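Local atomic coordinates of sugar ABC transporter (Agrobacterium radiobacter, PDB entry 4RXT), a protein that binds the sugar arabinose and probably serves as the solute-binding component of an ABC-type sugar transporter. Residues P8-D13 against N49-I54; K12-F17 against G41-T46. One frame throughout, in Å; residues are numbered along the deposited sequence. Where two conformers were deposited one is given.

Contact 1 (P8-D13 against N49-I54); sequences PIIVKD and NGQISI. With ARA (alpha-L-arabinopyranose), chain B.
Strand 9-11, which carries Ile10, and the 49-54 part of helix 48-60, which carries Gln51 and Ile54, run almost exactly antiparallel, 174° between their directions, with axes 9.6 Å apart at closest. Ile10 points toward the helix and does most of the touching. Its CG2 lies anti to the backbone N (chi1 -56° being the torsion of CG1), and this methyl meets two residues one helical turn apart: Gln51 CG at 3.8 Å from Ile10 CG2, and Ile54 CG2 at 4.0 Å from the same Ile10 atom. The two isoleucine side chains pass one another pointing opposite ways, while the extended Gln51 chain crosses Ile10 at a slant. Beyond that methyl, Gln51 carries its amide alongside Val11, NE2 standing 3.5 Å from Val11 O. The amide is secured by the loop after strand 66-68 of the same chain: OE1 accepts from Thr71 N and NE2 donates to Ser69 O. Leu40 adds to the apolar layer around Ile10 and Ile54. Across the contact itself the strand and helix are held by apolar packing, whereas the buried glutamine amide finds its hydrogen bonds on a third segment, so that Gln51 ties helix 48-60 to that loop.

Contact 2 (K12-F17 against G41-T46); sequences KDTTSF and GAQAET. With ARA (alpha-L-arabinopyranose), chain B.
Lys12 and Glu45 come from two loops and converge on the bound arabinopyranose. Lys12 is extended beyond CG, and its CD packs 3.8 Å from Glu45 CD as the two chains cross obliquely. Their charged ends reach adjacent hydroxyls of the sugar: Lys12 NZ donates to O3 of the sugar at 3.1 Å, and O4 of the sugar donates to Glu45 OE1 at 2.7 Å. NZ and OE1 do not form a salt bridge directly; a water accepts from NZ and probably donates to OE1, bridging the two. Trp19 NE1 holds the other carboxylate oxygen, Glu45 OE2, and so helps fix the rotation of that group.

Farther from the sugar, Thr14 N donates to Ala42 O at 3.0 Å in a nearly straight bond (165° at the hydrogen), and Asp13 CA makes a CH...O contact with the same oxygen. The Asp13 carboxylate turns forward along its own loop to Thr15, CG anti to the backbone N (chi1 179°). Its OD1 accepts twice from one face: Thr15 N, well above the carboxylate plane, closes an Asx turn, and Thr15 OG1 arrives on the syn side at 2.6 Å. A chi1 of 72° sets that hydroxyl between the backbone N and the carbonyl carbon, while Thr15 CG2 meets Gln43 CG at 3.9 Å. One water donates to both Asp13 OD2 and Gln43 O, and a second donates to both Thr15 OG1 and Gln43 O.

Both loops follow parallel strands and lead into helices, the type I turn at 13-16 ending in Ser16 as N-cap of helix 17-33. This is the sugar-binding edge of a periplasmic binding protein lobe, where loops at the C-terminal ends of the strands line the ligand site.

Overall arrangement
Both contacts draw on the chain that runs from strand 9-11 into the loop after it, and they share Lys12 and Asp13. Contact 1 is the buried one, joining the parallel sheet that holds strands 9-11 and 39-41 to helix 48-60 on its flank; contact 2 lies at the C-terminal edge of the same sheet, partly open, beside the sugar. Their chemistry changes accordingly, from aliphatic packing to a network of backbone and carboxylate bonds, waters and ligand hydroxyls. Strand 39-41, the loop 41-46 and helix 48-60 follow one another, and the contacts meet where Ile54 CD1 packs 3.4 Å from Gly41 C. Lys12, beyond strand 9-11, reaches the sugar, linking the core to the site.

Contact 1 (P8-D13 against N49-I54)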
ATOM      1  N   PRO A   8      15.092   3.380  14.366  1.00 12.99           N
ATOM      2  CA  PRO A   8      14.260   4.223  13.540  1.00 12.49           C
ATOM      3  C   PRO A   8      13.372   3.431  12.592  1.00 13.05           C
ATOM      4  O   PRO A   8      13.741   2.340  12.137  1.00 16.36           O
ATOM      5  CB  PRO A   8      15.253   5.049  12.722  1.00 16.22           C
ATOM      6  CG  PRO A   8      16.557   4.887  13.405  1.00 19.28           C
ATOM      7  CD  PRO A   8      16.504   3.541  14.022  1.00 14.93           C
ATOM      8  N   ILE A   9      12.231   4.020  12.285  1.00 13.02           N
ATOM      9  CA  ILE A   9      11.362   3.545  11.206  1.00 13.52           C
ATOM     10  C   ILE A   9      11.245   4.663  10.171  1.00 11.37           C
ATOM     11  O   ILE A   9      11.001   5.836  10.522  1.00 13.53           O
ATOM     12  CB  ILE A   9       9.952   3.101  11.698  1.00 12.94           C
ATOM     13  CG1 ILE A   9       9.167   2.478  10.531  1.00 15.65           C
ATOM     14  CG2 ILE A   9       9.206   4.214  12.464  1.00 15.38           C
ATOM     15  CD1 ILE A   9       8.007   1.610  10.995  1.00 17.17           C
ATOM     16  N   ILE A  10      11.446   4.275   8.915  1.00 13.03           N
ATOM     17  CA  ILE A  10      11.433   5.201   7.795  1.00 10.87           C
ATOM     18  C   ILE A  10      10.301   4.783   6.886  1.00 13.10           C
ATOM     19  O   ILE A  10      10.338   3.731   6.257  1.00 12.89           O
ATOM     20  CB  ILE A  10      12.772   5.181   7.003  1.00 13.66           C
ATOM     21  CG1 ILE A  10      13.942   5.475   7.941  1.00 15.63           C
ATOM     22  CG2 ILE A  10      12.726   6.181   5.836  1.00 13.60           C
ATOM     23  CD1 ILE A  10      15.301   5.224   7.330  1.00 14.98           C
ATOM     24  N   VAL A  11       9.279   5.619   6.830  1.00 11.60           N
ATOM     25  CA  VAL A  11       8.113   5.372   5.999  1.00 11.64           C
ATOM     26  C   VAL A  11       8.213   6.128   4.682  1.00 12.57           C
ATOM     27  O   VAL A  11       9.104   6.965   4.523  1.00 13.29           O
ATOM     28  CB  VAL A  11       6.808   5.698   6.720  1.00 12.19           C
ATOM     29  CG1 VAL A  11       6.665   4.798   7.956  1.00 15.86           C
ATOM     30  CG2 VAL A  11       6.752   7.178   7.095  1.00 15.01           C
ATOM     31  N   LYS A  12       7.336   5.808   3.727  1.00 11.85           N
ATOM     32  CA  LYS A  12       7.386   6.501   2.413  1.00 12.55           C
ATOM     33  C   LYS A  12       6.915   7.960   2.496  1.00 13.42           C
ATOM     34  O   LYS A  12       7.341   8.788   1.712  1.00 13.99           O
ATOM     35  CB  LYS A  12       6.520   5.787   1.366  1.00 12.19           C
ATOM     36  CG  LYS A  12       6.889   4.346   1.071  1.00 12.79           C
ATOM     37  CD  LYS A  12       6.146   3.845  -0.142  1.00 11.62           C
ATOM     38  CE  LYS A  12       6.425   2.392  -0.451  1.00 14.30           C
ATOM     39  NZ  LYS A  12       5.798   2.030  -1.759  1.00 17.74           N
ATOM     40  N   ASP A  13       5.929   8.246   3.368  1.00 12.09           N
ATOM     41  CA  ASP A  13       5.297   9.573   3.375  1.00 15.37           C
ATOM     42  C   ASP A  13       4.573   9.759   4.704  1.00 16.21           C
ATOM     43  O   ASP A  13       3.551   9.135   4.959  1.00 15.98           O
ATOM     44  CB  ASP A  13       4.312   9.702   2.196  1.00 15.17           C
ATOM     45  CG  ASP A  13       3.573  11.083   2.147  1.00 16.81           C
ATOM     46  OD1 ASP A  13       3.693  11.898   3.093  1.00 18.41           O
ATOM     47  OD2 ASP A  13       2.829  11.343   1.179  1.00 22.67           O
ATOM     48  N   ASN A  49      14.752  10.631  -3.417  1.00 15.87           N
ATOM     49  CA  ASN A  49      16.007  11.193  -2.911  1.00 18.73           C
ATOM     50  C   ASN A  49      15.869  11.503  -1.422  1.00 15.02           C
ATOM     51  O   ASN A  49      16.787  11.279  -0.644  1.00 18.28           O
ATOM     52  CB  ASN A  49      16.370  12.483  -3.669  1.00 15.80           C
ATOM     53  CG  ASN A  49      17.753  12.994  -3.337  1.00 19.27           C
ATOM     54  OD1 ASN A  49      18.717  12.232  -3.275  1.00 25.94           O
ATOM     55  ND2 ASN A  49      17.868  14.281  -3.172  1.00 38.91           N
ATOM     56  N   GLY A  50      14.690  12.027  -1.049  1.00 13.87           N
ATOM     57  CA  GLY A  50      14.400  12.387   0.309  1.00 14.73           C
ATOM     58  C   GLY A  50      14.533  11.184   1.202  1.00 13.97           C
ATOM     59  O   GLY A  50      15.143  11.253   2.275  1.00 17.28           O
ATOM     60  N   GLN A  51      13.957  10.079   0.774  1.00 13.99           N
ATOM     61  CA  GLN A  51      14.073   8.852   1.565  1.00 13.85           C
ATOM     62  C   GLN A  51      15.519   8.346   1.650  1.00 14.97           C
ATOM     63  O   GLN A  51      15.972   7.906   2.690  1.00 14.33           O
ATOM     64  CB  GLN A  51      13.148   7.752   1.032  1.00 14.08           C
ATOM     65  CG  GLN A  51      13.037   6.633   2.043  1.00 14.40           C
ATOM     66  CD  GLN A  51      12.223   5.448   1.587  1.00 13.15           C
ATOM     67  OE1 GLN A  51      12.527   4.815   0.591  1.00 16.05           O
ATOM     68  NE2 GLN A  51      11.173   5.141   2.321  1.00 12.80           N
ATOM     69  N   ILE A  52      16.224   8.394   0.522  1.00 14.32           N
ATOM     70  CA  ILE A  52      17.612   7.939   0.507  1.00 14.04           C
ATOM     71  C   ILE A  52      18.468   8.764   1.499  1.00 14.91           C
ATOM     72  O   ILE A  52      19.259   8.218   2.265  1.00 16.65           O
ATOM     73  CB  ILE A  52      18.182   7.958  -0.920  1.00 15.72           C
ATOM     74  CG1 ILE A  52      17.475   6.916  -1.794  1.00 15.98           C
ATOM     75  CG2 ILE A  52      19.686   7.647  -0.898  1.00 16.96           C
ATOM     76  CD1 ILE A  52      17.800   7.068  -3.271  1.00 20.51           C
ATOM     77  N   SER A  53      18.292  10.079   1.456  0.50 15.88           N
ATOM     78  CA  SER A  53      18.984  10.984   2.376  0.50 16.84           C
ATOM     79  C   SER A  53      18.696  10.661   3.832  0.50 14.73           C
ATOM     80  O   SER A  53      19.597  10.595   4.666  0.50 17.94           O
ATOM     81  CB  SER A  53      18.591  12.443   2.084  0.50 18.99           C
ATOM     82  OG  SER A  53      19.094  12.858   0.830  0.50 35.05           O
ATOM     83  N   ILE A  54      17.427  10.434   4.123  1.00 15.83           N
ATOM     84  CA  ILE A  54      17.007  10.067   5.483  1.00 17.17           C
ATOM     85  C   ILE A  54      17.641   8.742   5.929  1.00 13.19           C
ATOM     86  O   ILE A  54      18.145   8.650   7.059  1.00 15.98           O
ATOM     87  CB  ILE A  54      15.454  10.030   5.580  1.00 14.44           C
ATOM     88  CG1 ILE A  54      14.904  11.445   5.455  1.00 16.93           C
ATOM     89  CG2 ILE A  54      14.958   9.334   6.866  1.00 18.07           C
ATOM     90  CD1 ILE A  54      13.431  11.478   5.127  1.00 19.50           C
TER
HETATM   91  C1  ARA B 401      -0.332   1.597   0.490  1.00 14.51           C
HETATM   92  C2  ARA B 401       0.855   0.814  -0.105  1.00 21.84           C
HETATM   93  C3  ARA B 401       2.111   1.665  -0.023  1.00 26.15           C
HETATM   94  C4  ARA B 401       1.890   3.060  -0.634  1.00 25.71           C
HETATM   95  C5  ARA B 401       0.461   3.349  -0.827  1.00 17.84           C
HETATM   96  O1  ARA B 401      -1.293   0.847  -0.243  1.00 15.13           O
HETATM   97  O2  ARA B 401       1.083  -0.404   0.628  1.00 15.75           O
HETATM   98  O3  ARA B 401       3.191   0.928  -0.621  1.00 21.89           O
HETATM   99  O4  ARA B 401       2.346   3.157  -1.985  1.00 34.06           O
HETATM  100  O5  ARA B 401      -0.391   3.001   0.278  1.00 22.23           O

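Contact 2 (K12-F17 against G41-T46)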
ATOM      1  N   LYS A  12       7.336   5.808   3.727  1.00 11.85           N
ATOM      2  CA  LYS A  12       7.386   6.501   2.413  1.00 12.55           C
ATOM      3  C   LYS A  12       6.915   7.960   2.496  1.00 13.42           C
ATOM      4  O   LYS A  12       7.341   8.788   1.712  1.00 13.99           O
ATOM      5  CB  LYS A  12       6.520   5.787   1.366  1.00 12.19           C
ATOM      6  CG  LYS A  12       6.889   4.346   1.071  1.00 12.79           C
ATOM      7  CD  LYS A  12       6.146   3.845  -0.142  1.00 11.62           C
ATOM      8  CE  LYS A  12       6.425   2.392  -0.451  1.00 14.30           C
ATOM      9  NZ  LYS A  12       5.798   2.030  -1.759  1.00 17.74           N
ATOM     10  N   ASP A  13       5.929   8.246   3.368  1.00 12.09           N
ATOM     11  CA  ASP A  13       5.297   9.573   3.375  1.00 15.37           C
ATOM     12  C   ASP A  13       4.573   9.759   4.704  1.00 16.21           C
ATOM     13  O   ASP A  13       3.551   9.135   4.959  1.00 15.98           O
ATOM     14  CB  ASP A  13       4.312   9.702   2.196  1.00 15.17           C
ATOM     15  CG  ASP A  13       3.573  11.083   2.147  1.00 16.81           C
ATOM     16  OD1 ASP A  13       3.693  11.898   3.093  1.00 18.41           O
ATOM     17  OD2 ASP A  13       2.829  11.343   1.179  1.00 22.67           O
ATOM     18  N   THR A  14       5.116  10.631   5.538  1.00 14.91           N
ATOM     19  CA  THR A  14       4.562  10.860   6.887  1.00 17.17           C
ATOM     20  C   THR A  14       3.196  11.545   6.923  1.00 18.56           C
ATOM     21  O   THR A  14       2.560  11.534   7.967  1.00 21.20           O
ATOM     22  CB  THR A  14       5.539  11.695   7.743  1.00 20.15           C
ATOM     23  OG1 THR A  14       5.744  12.981   7.118  1.00 23.09           O
ATOM     24  CG2 THR A  14       6.875  10.960   7.942  1.00 18.71           C
ATOM     25  N   THR A  15       2.768  12.131   5.808  1.00 17.48           N
ATOM     26  CA  THR A  15       1.475  12.818   5.698  1.00 21.17           C
ATOM     27  C   THR A  15       0.304  11.918   5.302  1.00 21.20           C
ATOM     28  O   THR A  15      -0.833  12.348   5.284  1.00 25.86           O
ATOM     29  CB  THR A  15       1.549  13.976   4.671  1.00 24.89           C
ATOM     30  OG1 THR A  15       1.623  13.458   3.335  1.00 24.84           O
ATOM     31  CG2 THR A  15       2.763  14.875   4.936  1.00 25.99           C
ATOM     32  N   SER A  16       0.592  10.668   4.992  1.00 17.05           N
ATOM     33  CA  SER A  16      -0.409   9.702   4.533  1.00 18.15           C
ATOM     34  C   SER A  16      -1.010   8.954   5.722  1.00 16.60           C
ATOM     35  O   SER A  16      -0.290   8.499   6.572  1.00 15.50           O
ATOM     36  CB  SER A  16       0.294   8.694   3.607  1.00 17.92           C
ATOM     37  OG  SER A  16      -0.486   7.522   3.355  1.00 20.70           O
ATOM     38  N   PHE A  17      -2.336   8.824   5.761  1.00 16.35           N
ATOM     39  CA  PHE A  17      -2.980   8.081   6.845  1.00 16.91           C
ATOM     40  C   PHE A  17      -2.478   6.650   6.941  1.00 16.39           C
ATOM     41  O   PHE A  17      -2.336   6.111   8.030  1.00 16.04           O
ATOM     42  CB  PHE A  17      -4.479   8.076   6.661  1.00 14.62           C
ATOM     43  CG  PHE A  17      -5.228   7.389   7.755  1.00 17.79           C
ATOM     44  CD1 PHE A  17      -5.326   7.961   8.996  1.00 29.27           C
ATOM     45  CD2 PHE A  17      -5.828   6.172   7.521  1.00 18.82           C
ATOM     46  CE1 PHE A  17      -6.050   7.323  10.002  1.00 32.91           C
ATOM     47  CE2 PHE A  17      -6.555   5.529   8.491  1.00 21.85           C
ATOM     48  CZ  PHE A  17      -6.648   6.095   9.744  1.00 24.10           C
ATOM     49  N   GLY A  41      10.844   9.952   7.703  1.00 16.84           N
ATOM     50  CA  GLY A  41      10.278   9.841   6.371  1.00 14.93           C
ATOM     51  C   GLY A  41      10.104  11.191   5.689  1.00 13.25           C
ATOM     52  O   GLY A  41      10.044  12.243   6.348  1.00 17.30           O
ATOM     53  N   ALA A  42      10.083  11.151   4.355  1.00 15.20           N
ATOM     54  CA  ALA A  42       9.801  12.300   3.534  1.00 12.53           C
ATOM     55  C   ALA A  42       8.301  12.565   3.590  1.00 13.06           C
ATOM     56  O   ALA A  42       7.544  11.847   4.269  1.00 15.07           O
ATOM     57  CB  ALA A  42      10.292  12.081   2.094  1.00 16.20           C
ATOM     58  N   GLN A  43       7.885  13.611   2.890  1.00 14.50           N
ATOM     59  CA  GLN A  43       6.460  14.067   2.930  1.00 14.30           C
ATOM     60  C   GLN A  43       5.805  13.801   1.569  1.00 15.70           C
ATOM     61  O   GLN A  43       4.771  14.370   1.220  1.00 18.11           O
ATOM     62  CB  GLN A  43       6.383  15.535   3.303  1.00 18.19           C
ATOM     63  CG  GLN A  43       6.565  15.819   4.787  1.00 23.87           C
ATOM     64  CD  GLN A  43       7.950  15.446   5.280  1.00 31.60           C
ATOM     65  OE1 GLN A  43       8.105  14.578   6.163  1.00 47.69           O
ATOM     66  NE2 GLN A  43       8.967  16.096   4.720  1.00 24.61           N
ATOM     67  N   ALA A  44       6.418  12.905   0.794  1.00 14.55           N
ATOM     68  CA  ALA A  44       5.835  12.459  -0.460  1.00 14.82           C
ATOM     69  C   ALA A  44       6.454  11.126  -0.809  1.00 14.58           C
ATOM     70  O   ALA A  44       7.663  10.972  -0.700  1.00 16.35           O
ATOM     71  CB  ALA A  44       6.078  13.443  -1.583  1.00 15.97           C
ATOM     72  N   GLU A  45       5.641  10.189  -1.289  1.00 14.61           N
ATOM     73  CA  GLU A  45       6.155   8.883  -1.776  1.00 15.95           C
ATOM     74  C   GLU A  45       7.090   9.054  -2.995  1.00 16.45           C
ATOM     75  O   GLU A  45       7.983   8.222  -3.280  1.00 19.29           O
ATOM     76  CB  GLU A  45       5.019   7.910  -2.151  1.00 19.17           C
ATOM     77  CG  GLU A  45       4.120   7.538  -0.995  1.00 16.56           C
ATOM     78  CD  GLU A  45       3.380   6.216  -1.148  1.00 20.88           C
ATOM     79  OE1 GLU A  45       3.390   5.603  -2.232  1.00 27.75           O
ATOM     80  OE2 GLU A  45       2.751   5.850  -0.139  1.00 23.34           O
ATOM     81  N   THR A  46       6.885  10.131  -3.726  1.00 12.48           N
ATOM     82  CA  THR A  46       7.653  10.416  -4.932  1.00 14.55           C
ATOM     83  C   THR A  46       9.005  11.033  -4.633  1.00 15.89           C
ATOM     84  O   THR A  46       9.832  11.188  -5.535  1.00 14.62           O
ATOM     85  CB  THR A  46       6.868  11.390  -5.839  1.00 12.76           C
ATOM     86  OG1 THR A  46       6.493  12.558  -5.082  1.00 14.10           O
ATOM     87  CG2 THR A  46       5.633  10.719  -6.370  1.00 12.56           C
TER
HETATM   88  C1  ARA B 401      -0.332   1.597   0.490  1.00 14.51           C
HETATM   89  C2  ARA B 401       0.855   0.814  -0.105  1.00 21.84           C
HETATM   90  C3  ARA B 401       2.111   1.665  -0.023  1.00 26.15           C
HETATM   91  C4  ARA B 401       1.890   3.060  -0.634  1.00 25.71           C
HETATM   92  C5  ARA B 401       0.461   3.349  -0.827  1.00 17.84           C
HETATM   93  O1  ARA B 401      -1.293   0.847  -0.243  1.00 15.13           O
HETATM   94  O2  ARA B 401       1.083  -0.404   0.628  1.00 15.75           O
HETATM   95  O3  ARA B 401       3.191   0.928  -0.621  1.00 21.89           O
HETATM   96  O4  ARA B 401       2.346   3.157  -1.985  1.00 34.06           O
HETATM   97  O5  ARA B 401      -0.391   3.001   0.278  1.00 22.23           O
HETATM   98  O   HOH W   1      10.567   8.651   3.016  1.00 14.84           O
HETATM   99  O   HOH W   2       5.450   4.135  -3.422  1.00 44.30           O
HETATM  100  O   HOH W   3       2.274  13.587  -0.123  1.00 28.63           O
HETATM  101  O   HOH W   4       2.082  16.029   1.838  1.00 43.97           O
HETATM  102  O   HOH W   5      -0.431   5.437   0.724  0.50 29.27           O